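Local coordinates for serine-repeat antigen protein (Plasmodium falciparum, PDB 3CH3) that is a malaria-parasite antigen with a papain-family protease-like domain that has a noncanonical serine at its active site and is probably related to proteolysis, at residues Ile173-Val178 against Ala197-Asn202. Residues are numbered along the deposited sequence; the frame is centred on the assembly and turned at random. Where two conformers were deposited one is given.
With 2HP (dihydrogenphosphate ion), chain C.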
ATOM      1  N   ILE A 173      -5.490  -5.637  -6.187  1.00 28.95           N
ATOM      2  CA  ILE A 173      -5.262  -6.646  -7.204  1.00 29.45           C
ATOM      3  C   ILE A 173      -6.027  -7.928  -6.808  1.00 29.99           C
ATOM      4  O   ILE A 173      -6.460  -8.096  -5.648  1.00 29.22           O
ATOM      5  CB  ILE A 173      -3.737  -6.942  -7.336  1.00 30.51           C
ATOM      6  CG1 ILE A 173      -3.228  -7.638  -6.042  1.00 31.57           C
ATOM      7  CG2 ILE A 173      -2.942  -5.650  -7.675  1.00 30.79           C
ATOM      8  CD1 ILE A 173      -1.725  -8.238  -6.183  1.00 30.69           C
ATOM      9  N   LYS A 174      -6.159  -8.833  -7.770  1.00 30.33           N
ATOM     10  CA  LYS A 174      -6.599 -10.181  -7.475  1.00 30.37           C
ATOM     11  C   LYS A 174      -5.368 -10.997  -7.083  1.00 31.10           C
ATOM     12  O   LYS A 174      -4.413 -11.145  -7.886  1.00 30.83           O
ATOM     13  CB  LYS A 174      -7.304 -10.787  -8.702  1.00 29.64           C
ATOM     14  CG  LYS A 174      -8.051 -12.059  -8.294  1.00 30.42           C
ATOM     15  CD  LYS A 174      -9.474 -11.725  -7.831  1.00 36.37           C
ATOM     16  CE  LYS A 174     -10.271 -13.015  -7.634  1.00 39.77           C
ATOM     17  NZ  LYS A 174     -11.645 -12.720  -7.144  1.00 40.55           N
ATOM     18  N   ALA A 175      -5.372 -11.543  -5.863  1.00 30.93           N
ATOM     19  CA  ALA A 175      -4.158 -12.242  -5.372  1.00 30.90           C
ATOM     20  C   ALA A 175      -3.713 -13.375  -6.313  1.00 31.60           C
ATOM     21  O   ALA A 175      -2.529 -13.581  -6.490  1.00 30.91           O
ATOM     22  CB  ALA A 175      -4.362 -12.779  -3.961  1.00 32.35           C
ATOM     23  N   GLU A 176      -4.676 -14.072  -6.919  1.00 31.28           N
ATOM     24  CA  GLU A 176      -4.345 -15.221  -7.811  1.00 31.76           C
ATOM     25  C   GLU A 176      -3.410 -14.772  -8.934  1.00 30.89           C
ATOM     26  O   GLU A 176      -2.595 -15.554  -9.420  1.00 30.20           O
ATOM     27  CB  GLU A 176      -5.630 -15.783  -8.441  0.80 33.13           C
ATOM     28  CG  GLU A 176      -6.264 -14.862  -9.531  0.80 37.01           C
ATOM     29  CD  GLU A 176      -7.594 -15.377 -10.100  0.80 43.12           C
ATOM     30  OE1 GLU A 176      -8.279 -16.209  -9.436  0.80 46.64           O
ATOM     31  OE2 GLU A 176      -7.953 -14.950 -11.224  0.80 42.24           O
ATOM     32  N   ASN A 177      -3.530 -13.508  -9.330  1.00 30.15           N
ATOM     33  CA  ASN A 177      -2.752 -13.050 -10.475  1.00 31.22           C
ATOM     34  C   ASN A 177      -1.252 -13.015 -10.177  1.00 30.92           C
ATOM     35  O   ASN A 177      -0.450 -12.979 -11.109  1.00 31.34           O
ATOM     36  CB  ASN A 177      -3.179 -11.667 -10.916  1.00 31.12           C
ATOM     37  CG  ASN A 177      -4.567 -11.650 -11.571  1.00 32.90           C
ATOM     38  OD1 ASN A 177      -5.081 -12.642 -12.157  1.00 35.00           O
ATOM     39  ND2 ASN A 177      -5.158 -10.521 -11.502  1.00 28.88           N
ATOM     40  N   VAL A 178      -0.868 -13.007  -8.885  1.00 30.90           N
ATOM     41  CA  VAL A 178       0.554 -13.074  -8.522  1.00 31.67           C
ATOM     42  C   VAL A 178       0.958 -14.435  -7.933  1.00 32.95           C
ATOM     43  O   VAL A 178       1.988 -14.557  -7.248  1.00 32.92           O
ATOM     44  CB  VAL A 178       1.049 -11.909  -7.596  1.00 32.15           C
ATOM     45  CG1 VAL A 178       0.854 -10.568  -8.277  1.00 32.41           C
ATOM     46  CG2 VAL A 178       0.336 -11.936  -6.235  1.00 34.13           C
ATOM     47  N   ALA A 197     -11.167  -7.640  -7.547  1.00 31.50           N
ATOM     48  CA  ALA A 197      -9.889  -7.721  -6.815  1.00 31.12           C
ATOM     49  C   ALA A 197     -10.210  -8.186  -5.378  1.00 31.90           C
ATOM     50  O   ALA A 197     -11.387  -8.215  -4.949  1.00 31.44           O
ATOM     51  CB  ALA A 197      -9.180  -6.359  -6.833  1.00 30.95           C
ATOM     52  N   ASP A 198      -9.181  -8.562  -4.640  1.00 30.01           N
ATOM     53  CA  ASP A 198      -9.371  -9.120  -3.302  1.00 31.32           C
ATOM     54  C   ASP A 198      -8.208  -8.863  -2.324  1.00 32.00           C
ATOM     55  O   ASP A 198      -8.257  -9.314  -1.157  1.00 32.77           O
ATOM     56  CB  ASP A 198      -9.711 -10.632  -3.393  1.00 31.58           C
ATOM     57  CG  ASP A 198      -8.562 -11.477  -3.959  1.00 32.44           C
ATOM     58  OD1 ASP A 198      -7.439 -10.956  -4.123  1.00 31.21           O
ATOM     59  OD2 ASP A 198      -8.802 -12.665  -4.221  1.00 34.41           O
ATOM     60  N   HIS A 199      -7.170  -8.158  -2.777  1.00 30.18           N
ATOM     61  CA  HIS A 199      -5.916  -8.055  -1.983  1.00 29.91           C
ATOM     62  C   HIS A 199      -5.299  -6.661  -2.175  1.00 30.01           C
ATOM     63  O   HIS A 199      -5.072  -6.217  -3.315  1.00 29.90           O
ATOM     64  CB  HIS A 199      -4.935  -9.121  -2.455  1.00 29.51           C
ATOM     65  CG  HIS A 199      -3.638  -9.114  -1.707  1.00 30.72           C
ATOM     66  ND1 HIS A 199      -3.544  -9.461  -0.371  1.00 32.27           N
ATOM     67  CD2 HIS A 199      -2.392  -8.791  -2.107  1.00 31.70           C
ATOM     68  CE1 HIS A 199      -2.283  -9.352   0.011  1.00 32.09           C
ATOM     69  NE2 HIS A 199      -1.559  -8.961  -1.027  1.00 29.05           N
ATOM     70  N   ALA A 200      -5.011  -5.991  -1.067  1.00 29.99           N
ATOM     71  CA  ALA A 200      -4.437  -4.636  -1.099  1.00 29.24           C
ATOM     72  C   ALA A 200      -2.913  -4.707  -1.097  1.00 30.21           C
ATOM     73  O   ALA A 200      -2.306  -5.482  -0.336  1.00 30.53           O
ATOM     74  CB  ALA A 200      -4.956  -3.786   0.098  1.00 30.49           C
ATOM     75  N   VAL A 201      -2.321  -3.901  -1.956  1.00 28.64           N
ATOM     76  CA  VAL A 201      -0.865  -3.763  -2.069  1.00 28.67           C
ATOM     77  C   VAL A 201      -0.576  -2.258  -2.147  1.00 28.37           C
ATOM     78  O   VAL A 201      -1.501  -1.453  -2.060  1.00 29.52           O
ATOM     79  CB  VAL A 201      -0.321  -4.512  -3.325  1.00 27.67           C
ATOM     80  CG1 VAL A 201      -0.559  -6.053  -3.136  1.00 30.49           C
ATOM     81  CG2 VAL A 201      -0.899  -3.925  -4.694  1.00 29.78           C
ATOM     82  N   ASN A 202       0.679  -1.873  -2.325  1.00 28.32           N
ATOM     83  CA  ASN A 202       0.975  -0.454  -2.566  1.00 28.60           C
ATOM     84  C   ASN A 202       1.809  -0.344  -3.839  1.00 29.73           C
ATOM     85  O   ASN A 202       2.731  -1.140  -4.027  1.00 30.10           O
ATOM     86  CB  ASN A 202       1.793   0.128  -1.405  1.00 28.17           C
ATOM     87  CG  ASN A 202       0.973   0.186  -0.126  1.00 30.22           C
ATOM     88  OD1 ASN A 202       0.117   1.079   0.079  1.00 32.78           O
ATOM     89  ND2 ASN A 202       1.192  -0.780   0.708  1.00 27.62           N
TER
HETATM   90  P   2HP C 829      -6.376 -10.569   2.104  1.00 41.98           P
HETATM   91  O1  2HP C 829      -5.915 -12.009   2.393  1.00 46.09           O
HETATM   92  O2  2HP C 829      -5.741  -9.508   2.939  1.00 35.92           O
HETATM   93  O3  2HP C 829      -6.086 -10.373   0.378  1.00 41.39           O
HETATM   94  O4  2HP C 829      -8.115 -10.503   2.498  1.00 43.46           O
HETATM   95  O   HOH W   1     -11.340 -13.629  -3.953  1.00 48.51           O
HETATM   96  O   HOH W   2      -7.269 -14.343  -5.546  1.00 26.86           O
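The H199 imidazole meets I173 CD1 at one edge, near its plane, at 4.2 Å from H199 CD2, while A175 CB approaches obliquely. Phosphate is also at the edge: H199 ND1 donates to O3 of the dihydrogenphosphate ion (2.8 Å), which S33 and Q27 also bind, and H199 NE2 is hydrogen-bonded to N224 OD1. Bonds at both nitrogens help fix the ring's rotation. The other flat group, the D198 carboxylate, receives A175 N on the syn side of OD1 (2.8 Å), 20° out of plane. K174 crosses it at about a right angle, its bent chain bringing CE to 3.7 Å from D198 OD2. Two waters donate to OD2, one of them linking it to E176 N. On the backbone, I173 O accepts from both D198 N (2.9 Å) and H199 N (3.0 Å), a classic beta bulge, and I173 N returns a nearly straight bond to H199 O (174°). With CG1 between its backbone N and carbonyl carbon (chi1 68°), I173 reaches V201 CG1 with CD1 (3.9 Å). The bulge lies where strand 199-210 begins, beside the end of strand 169-173. H199, S33, Q27 and N224 are consistent with the papain-type active-site layout, S33 replacing the usual cysteine; the anion occupies H199 ND1, N224 the NE2 side.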